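Uncharacterized sugar kinase PH1459 (Pyrococcus horikoshii, PDB 3EWM) is a putative sugar kinase of the PfkB family that binds ATP and probably phosphorylates a sugar such as fructose. Local coordinates at residues Gly131-Ala136 with Leu165-Gly170. Residues are numbered along the deposited sequence; the frame is centred on the assembly and turned at random.
Sequences GSVILA and LDLWRG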
loop_
_atom_site.group_PDB
_atom_site.type_symbol
_atom_site.label_atom_id
_atom_site.label_comp_id
_atom_site.label_asym_id
_atom_site.label_seq_id
_atom_site.Cartn_x
_atom_site.Cartn_y
_atom_site.Cartn_z
ATOM N N GLY A 131 7.102 -20.112 -1.785
ATOM C CA GLY A 131 5.688 -20.227 -1.456
ATOM C C GLY A 131 4.926 -19.768 -2.675
ATOM O O GLY A 131 5.538 -19.277 -3.645
ATOM N N SER A 132 3.611 -19.943 -2.639
ATOM C CA SER A 132 2.805 -19.680 -3.827
ATOM C C SER A 132 2.514 -18.195 -4.082
ATOM O O SER A 132 2.241 -17.806 -5.208
ATOM C CB SER A 132 1.528 -20.504 -3.812
ATOM O OG SER A 132 0.533 -19.905 -3.024
ATOM N N VAL A 133 2.578 -17.375 -3.036
ATOM C CA VAL A 133 2.175 -15.977 -3.151
ATOM C C VAL A 133 3.016 -15.264 -4.207
ATOM O O VAL A 133 2.491 -14.532 -5.041
ATOM C CB VAL A 133 2.226 -15.260 -1.801
ATOM C CG1 VAL A 133 2.097 -13.759 -1.975
ATOM C CG2 VAL A 133 1.100 -15.819 -0.863
ATOM N N ILE A 134 4.308 -15.537 -4.200
ATOM C CA ILE A 134 5.201 -14.915 -5.163
ATOM C C ILE A 134 4.768 -15.224 -6.603
ATOM O O ILE A 134 4.965 -14.412 -7.503
ATOM C CB ILE A 134 6.678 -15.298 -4.913
ATOM C CG1 ILE A 134 7.581 -14.423 -5.782
ATOM C CG2 ILE A 134 6.946 -16.768 -5.182
ATOM C CD1 ILE A 134 7.496 -13.004 -5.443
ATOM N N LEU A 135 4.132 -16.379 -6.791
ATOM C CA LEU A 135 3.801 -16.883 -8.108
ATOM C C LEU A 135 2.567 -16.211 -8.692
ATOM O O LEU A 135 2.221 -16.461 -9.850
ATOM C CB LEU A 135 3.605 -18.410 -8.064
ATOM C CG LEU A 135 4.741 -19.238 -7.452
ATOM C CD1 LEU A 135 4.361 -20.694 -7.349
ATOM C CD2 LEU A 135 6.088 -19.025 -8.221
ATOM N N ALA A 136 1.916 -15.354 -7.904
ATOM C CA ALA A 136 0.643 -14.788 -8.298
ATOM C C ALA A 136 0.769 -13.820 -9.463
ATOM O O ALA A 136 -0.195 -13.616 -10.191
ATOM C CB ALA A 136 -0.077 -14.134 -7.097
ATOM N N LEU A 165 -6.415 -17.574 -2.651
ATOM C CA LEU A 165 -7.320 -17.551 -3.813
ATOM C C LEU A 165 -7.556 -16.163 -4.386
ATOM O O LEU A 165 -7.661 -16.001 -5.600
ATOM C CB LEU A 165 -8.664 -18.221 -3.476
ATOM C CG LEU A 165 -8.676 -19.738 -3.283
ATOM C CD1 LEU A 165 -10.122 -20.263 -3.292
ATOM C CD2 LEU A 165 -7.856 -20.440 -4.355
ATOM N N ASP A 166 -7.614 -15.160 -3.510
ATOM C CA ASP A 166 -7.853 -13.787 -3.931
ATOM C C ASP A 166 -6.752 -13.262 -4.840
ATOM O O ASP A 166 -6.982 -12.342 -5.624
ATOM C CB ASP A 166 -8.029 -12.861 -2.718
ATOM C CG ASP A 166 -9.329 -13.119 -1.970
ATOM O OD1 ASP A 166 -10.213 -13.835 -2.512
ATOM O OD2 ASP A 166 -9.459 -12.609 -0.832
ATOM N N LEU A 167 -5.569 -13.859 -4.752
ATOM C CA LEU A 167 -4.449 -13.428 -5.581
ATOM C C LEU A 167 -4.498 -14.014 -6.979
ATOM O O LEU A 167 -3.694 -13.652 -7.834
ATOM C CB LEU A 167 -3.109 -13.759 -4.923
ATOM C CG LEU A 167 -2.823 -13.088 -3.576
ATOM C CD1 LEU A 167 -1.363 -13.338 -3.201
ATOM C CD2 LEU A 167 -3.112 -11.607 -3.626
ATOM N N TRP A 168 -5.443 -14.915 -7.205
ATOM C CA TRP A 168 -5.508 -15.611 -8.480
ATOM C C TRP A 168 -6.826 -15.454 -9.210
ATOM O O TRP A 168 -7.126 -16.239 -10.110
ATOM C CB TRP A 168 -5.246 -17.092 -8.270
ATOM C CG TRP A 168 -3.907 -17.390 -7.733
ATOM C CD1 TRP A 168 -3.558 -17.523 -6.419
ATOM C CD2 TRP A 168 -2.721 -17.621 -8.494
ATOM N NE1 TRP A 168 -2.222 -17.828 -6.318
ATOM C CE2 TRP A 168 -1.685 -17.887 -7.579
ATOM C CE3 TRP A 168 -2.435 -17.629 -9.868
ATOM C CZ2 TRP A 168 -0.384 -18.172 -7.989
ATOM C CZ3 TRP A 168 -1.139 -17.908 -10.277
ATOM C CH2 TRP A 168 -0.132 -18.180 -9.338
ATOM N N ARG A 169 -7.627 -14.462 -8.851
ATOM C CA ARG A 169 -8.911 -14.350 -9.543
ATOM C C ARG A 169 -8.709 -13.982 -11.017
ATOM O O ARG A 169 -7.849 -13.158 -11.358
ATOM C CB ARG A 169 -9.930 -13.464 -8.809
ATOM C CG ARG A 169 -9.447 -12.113 -8.389
ATOM C CD ARG A 169 -10.629 -11.226 -7.952
ATOM N NE ARG A 169 -11.012 -11.373 -6.539
ATOM C CZ ARG A 169 -10.286 -10.955 -5.497
ATOM N NH1 ARG A 169 -9.094 -10.391 -5.682
ATOM N NH2 ARG A 169 -10.748 -11.111 -4.256
ATOM N N GLY A 170 -9.477 -14.644 -11.880
ATOM C CA GLY A 170 -9.323 -14.512 -13.322
ATOM C C GLY A 170 -8.203 -15.367 -13.902
ATOM O O GLY A 170 -8.038 -15.431 -15.127
HETATM O O HOH W 1 -1.367 -18.036 -3.163
#
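Trp168 lays its indole against Ala136 and Leu135 where two loops meet beyond neighbouring parallel strands, 127-131 and 156-160, of the large sheet in this ribokinase-like (PfkB) fold. The tight part lies around the six-membered ring: Ala136 CA sits over one face in a CH-pi contact, 3.8 Å from the ring centroid and 22° off its normal, while Leu135 CB meets CH2 at the edge, in the ring plane. Leu135 O comes obliquely to within 3.0 Å of Trp168 CH2 and is hydrogen-bonded by Arg141. Next to this, Leu167 CB packs on Ala136 CB at 3.7 Å. Leu167 CD1 also reaches Val133 CG1, which chi1 (168°) places anti to the backbone N, and the two side chains cross obliquely. An alanine in place of Trp168 would probably open a gap over Ala136 and leave a water that joins the loops without its N-H donor. Beyond this packing the second loop runs out to solvent, where exposed Asp166 and Arg169 face one another through charge alone, Asp166 OD1 to Arg169 NH2 at 3.3 Å. On the pyrrole side that water donates to Ser132 OG, itself also bonded to Val161 O, and accepts from Trp168 NE1 at 3.3 Å.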